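Local coordinates for protein xylulose kinase (Bifidobacterium adolescentis ATCC 15703, PDB 3I8B) that probably phosphorylates D-xylulose to D-xylulose 5-phosphate with ATP, as a member of the FGGY family of carbohydrate kinases, at residues L105-E118 and P122-V134. Residues are numbered along the deposited sequence; the frame is centred on the assembly and turned at random.
Sequences LIEKLGAAPAQDGE and PIARGKQRWVKAV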
# COMPACT_ATOMS: atom_id res chain seq x y z
N LEU A 105 15.29 13.50 -6.30
CA LEU A 105 14.82 12.79 -7.50
C LEU A 105 13.87 13.66 -8.30
O LEU A 105 13.91 13.69 -9.52
CB LEU A 105 14.11 11.48 -7.12
CG LEU A 105 15.02 10.33 -6.69
CD1 LEU A 105 14.23 9.24 -5.99
CD2 LEU A 105 15.74 9.79 -7.92
N ILE A 106 12.99 14.36 -7.59
CA ILE A 106 12.03 15.24 -8.24
C ILE A 106 12.76 16.39 -8.96
O ILE A 106 12.49 16.66 -10.14
CB ILE A 106 11.00 15.81 -7.23
CG1 ILE A 106 10.03 14.70 -6.78
CG2 ILE A 106 10.22 16.97 -7.84
CD1 ILE A 106 9.34 14.99 -5.48
N GLU A 107 13.68 17.05 -8.26
CA GLU A 107 14.45 18.14 -8.85
C GLU A 107 15.27 17.64 -10.05
O GLU A 107 15.38 18.31 -11.08
CB GLU A 107 15.36 18.78 -7.81
CG GLU A 107 14.61 19.61 -6.75
CD GLU A 107 15.54 20.37 -5.79
OE1 GLU A 107 16.77 20.14 -5.81
OE2 GLU A 107 15.04 21.19 -5.01
N LYS A 108 15.83 16.44 -9.92
CA LYS A 108 16.67 15.88 -10.98
C LYS A 108 15.91 15.61 -12.28
O LYS A 108 16.40 15.95 -13.37
CB LYS A 108 17.37 14.60 -10.50
CG LYS A 108 18.33 14.01 -11.52
CD LYS A 108 19.62 14.82 -11.62
CE LYS A 108 20.59 14.16 -12.60
NZ LYS A 108 21.86 14.93 -12.73
N LEU A 109 14.72 15.01 -12.17
CA LEU A 109 13.88 14.78 -13.35
C LEU A 109 13.23 16.05 -13.89
O LEU A 109 12.93 16.14 -15.09
CB LEU A 109 12.78 13.73 -13.08
CG LEU A 109 12.80 12.35 -13.75
CD1 LEU A 109 11.37 11.77 -13.85
CD2 LEU A 109 13.45 12.37 -15.12
N GLY A 110 12.97 17.02 -13.02
CA GLY A 110 12.33 18.25 -13.45
C GLY A 110 13.31 19.23 -14.08
O GLY A 110 12.89 20.18 -14.75
N ALA A 111 14.60 19.00 -13.88
CA ALA A 111 15.65 19.93 -14.30
C ALA A 111 15.58 20.32 -15.79
O ALA A 111 15.59 21.51 -16.12
CB ALA A 111 17.02 19.39 -13.95
N ALA A 112 15.53 19.34 -16.68
CA ALA A 112 15.42 19.63 -18.12
C ALA A 112 14.28 20.61 -18.40
O ALA A 112 13.21 20.52 -17.80
CB ALA A 112 15.26 18.33 -18.93
N PRO A 113 14.50 21.55 -19.34
CA PRO A 113 13.55 22.65 -19.58
C PRO A 113 12.17 22.15 -19.98
O PRO A 113 12.05 21.08 -20.57
CB PRO A 113 14.18 23.41 -20.76
CG PRO A 113 15.61 22.93 -20.83
CD PRO A 113 15.60 21.54 -20.32
N ALA A 114 11.15 22.93 -19.66
CA ALA A 114 9.77 22.60 -20.02
C ALA A 114 9.62 22.32 -21.51
O ALA A 114 10.19 23.00 -22.36
CB ALA A 114 8.84 23.73 -19.60
N GLN A 115 8.84 21.28 -21.81
CA GLN A 115 8.44 21.00 -23.17
C GLN A 115 6.98 21.37 -23.31
O GLN A 115 6.26 21.47 -22.32
CB GLN A 115 8.59 19.52 -23.49
CG GLN A 115 10.01 19.02 -23.36
CD GLN A 115 10.86 19.43 -24.55
OE1 GLN A 115 10.68 18.91 -25.65
NE2 GLN A 115 11.80 20.34 -24.32
N ASP A 116 6.57 21.59 -24.55
CA ASP A 116 5.17 21.73 -24.92
C ASP A 116 4.21 21.20 -23.85
O ASP A 116 3.99 19.99 -23.74
CB ASP A 116 4.95 20.97 -26.23
CG ASP A 116 5.86 19.75 -26.34
OD1 ASP A 116 5.59 18.73 -25.66
OD2 ASP A 116 6.85 19.81 -27.11
N GLY A 117 3.65 22.11 -23.06
CA GLY A 117 2.63 21.74 -22.10
C GLY A 117 3.10 21.50 -20.67
O GLY A 117 2.32 21.66 -19.72
N GLU A 118 4.36 21.13 -20.51
CA GLU A 118 4.92 20.90 -19.18
C GLU A 118 4.94 22.19 -18.36
O GLU A 118 5.07 23.28 -18.93
CB GLU A 118 6.33 20.31 -19.28
CG GLU A 118 6.35 18.85 -19.73
CD GLU A 118 7.75 18.30 -19.84
OE1 GLU A 118 8.65 19.05 -20.31
OE2 GLU A 118 7.97 17.13 -19.47
N PRO A 122 10.14 23.89 -12.05
CA PRO A 122 10.92 22.65 -12.17
C PRO A 122 10.40 21.55 -11.24
O PRO A 122 10.44 20.37 -11.59
CB PRO A 122 12.33 23.07 -11.75
CG PRO A 122 12.32 24.57 -11.67
CD PRO A 122 10.92 25.00 -11.47
N ILE A 123 9.90 21.93 -10.07
CA ILE A 123 9.37 20.95 -9.11
C ILE A 123 8.06 20.33 -9.62
O ILE A 123 7.92 19.10 -9.65
CB ILE A 123 9.18 21.56 -7.70
CG1 ILE A 123 10.46 22.27 -7.24
CG2 ILE A 123 8.77 20.48 -6.70
CD1 ILE A 123 11.63 21.35 -6.93
N ALA A 124 7.11 21.17 -10.01
CA ALA A 124 5.85 20.68 -10.56
C ALA A 124 6.14 19.81 -11.77
O ALA A 124 5.46 18.81 -12.02
CB ALA A 124 4.95 21.85 -10.96
N ARG A 125 7.15 20.21 -12.53
CA ARG A 125 7.50 19.52 -13.76
C ARG A 125 8.14 18.16 -13.47
O ARG A 125 7.86 17.17 -14.15
CB ARG A 125 8.43 20.39 -14.62
CG ARG A 125 8.83 19.77 -15.94
CD ARG A 125 9.46 20.79 -16.87
NE ARG A 125 10.77 21.25 -16.42
CZ ARG A 125 11.04 22.52 -16.11
NH1 ARG A 125 10.09 23.43 -16.20
NH2 ARG A 125 12.27 22.87 -15.72
N GLY A 126 8.98 18.11 -12.44
CA GLY A 126 9.61 16.87 -12.05
C GLY A 126 8.56 15.90 -11.52
O GLY A 126 8.59 14.73 -11.87
N LYS A 127 7.65 16.40 -10.70
CA LYS A 127 6.57 15.56 -10.19
C LYS A 127 5.79 14.95 -11.35
O LYS A 127 5.54 13.75 -11.36
CB LYS A 127 5.64 16.33 -9.25
CG LYS A 127 6.26 16.68 -7.91
CD LYS A 127 5.25 17.41 -7.02
CE LYS A 127 5.86 17.71 -5.65
NZ LYS A 127 5.26 18.94 -5.04
N GLN A 128 5.43 15.77 -12.32
CA GLN A 128 4.65 15.30 -13.46
C GLN A 128 5.39 14.26 -14.29
O GLN A 128 4.78 13.30 -14.79
CB GLN A 128 4.26 16.49 -14.35
CG GLN A 128 3.81 16.11 -15.74
CD GLN A 128 3.28 17.30 -16.51
OE1 GLN A 128 2.51 18.11 -15.97
NE2 GLN A 128 3.68 17.43 -17.77
N ARG A 129 6.69 14.44 -14.45
CA ARG A 129 7.51 13.50 -15.22
C ARG A 129 7.64 12.14 -14.51
O ARG A 129 7.70 11.09 -15.17
CB ARG A 129 8.89 14.09 -15.51
CG ARG A 129 8.89 15.11 -16.67
CD ARG A 129 10.19 15.93 -16.69
NE ARG A 129 10.23 16.85 -17.83
CZ ARG A 129 11.13 17.80 -18.01
NH1 ARG A 129 12.10 17.98 -17.12
NH2 ARG A 129 11.07 18.58 -19.08
N TRP A 130 7.68 12.16 -13.19
CA TRP A 130 7.69 10.92 -12.41
C TRP A 130 6.37 10.17 -12.55
O TRP A 130 6.35 8.96 -12.80
CB TRP A 130 8.00 11.18 -10.92
CG TRP A 130 9.46 11.30 -10.66
CD1 TRP A 130 10.17 12.46 -10.41
CD2 TRP A 130 10.41 10.23 -10.63
NE1 TRP A 130 11.51 12.15 -10.23
CE2 TRP A 130 11.68 10.80 -10.36
CE3 TRP A 130 10.32 8.84 -10.79
CZ2 TRP A 130 12.84 10.03 -10.26
CZ3 TRP A 130 11.47 8.08 -10.70
CH2 TRP A 130 12.71 8.67 -10.44
N VAL A 131 5.27 10.89 -12.39
CA VAL A 131 3.95 10.29 -12.53
C VAL A 131 3.78 9.61 -13.91
O VAL A 131 3.36 8.45 -13.99
CB VAL A 131 2.84 11.33 -12.23
CG1 VAL A 131 1.44 10.80 -12.60
CG2 VAL A 131 2.90 11.71 -10.77
N LYS A 132 4.14 10.33 -14.98
CA LYS A 132 4.07 9.78 -16.33
C LYS A 132 5.04 8.61 -16.56
O LYS A 132 4.72 7.66 -17.27
CB LYS A 132 4.26 10.87 -17.39
CG LYS A 132 3.12 11.90 -17.44
CD LYS A 132 3.35 12.99 -18.50
CE LYS A 132 4.73 13.64 -18.34
NZ LYS A 132 4.90 15.08 -18.82
N ALA A 133 6.22 8.66 -15.94
CA ALA A 133 7.23 7.62 -16.10
C ALA A 133 6.85 6.28 -15.43
O ALA A 133 6.98 5.22 -16.05
CB ALA A 133 8.59 8.11 -15.56
N VAL A 134 6.40 6.34 -14.18
CA VAL A 134 6.17 5.12 -13.40
C VAL A 134 4.89 5.13 -12.55
O VAL A 134 4.65 4.18 -11.80
CB VAL A 134 7.35 4.81 -12.45
CG1 VAL A 134 8.63 4.54 -13.22
CG2 VAL A 134 7.53 5.94 -11.44
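Gly110 of helix 105-110 meets Gly126 of helix 122-134 CA to CA at 3.4 Å, where the segment axes cross at 92°. A side chain on either glycine would clash with the opposite backbone. CA-H...O contacts flank the crossing, Gly110 CA to Pro122 O and Gly126 CA to Ile106 O. Ile106 fits as a knob into the hole formed by Ile123, Gly126, Lys127 and Trp130. Its CG2 comes within 3.6 Å of Ile123 O. Leu109 CD1 sits over the five-membered ring of Trp130. At the edge of that ring, NE1 donates to Leu105 O at 2.9 Å, from above the carbonyl plane. Leu109 N reaches the same oxygen from the opposite face. Two consecutive helices, joined by a loop, thus cross almost at right angles within the N-terminal FGGY domain, and helices 143-153 and 214-225 pack against Leu105 and Trp130. The connecting loop wraps round two arginines of helix 122-134. Arg125 NE donates to Gly110 O at 2.9 Å. Ala114 N lies over the guanidinium centre. Arg129, extended from CG to NE, carries its guanidinium to the loop. Its NH1 donates to Leu109 O and Ala112 O, and NH2 to Pro113 O. The same side chain grips Glu118 side-on, NE to OE2 and NH2 to OE1, each 2.8 Å, with carboxylate and guanidinium planes 56° apart. Gln115 N takes the anti lone pair of OE1. A leucine in place of Arg129 would probably leave the Glu118 carboxylate without its main charged mate and the carbonyls of Leu109, Ala112 and Pro113 without these donors. Lys132 NZ makes a longer salt bridge to Glu118 OE2 at 3.7 Å.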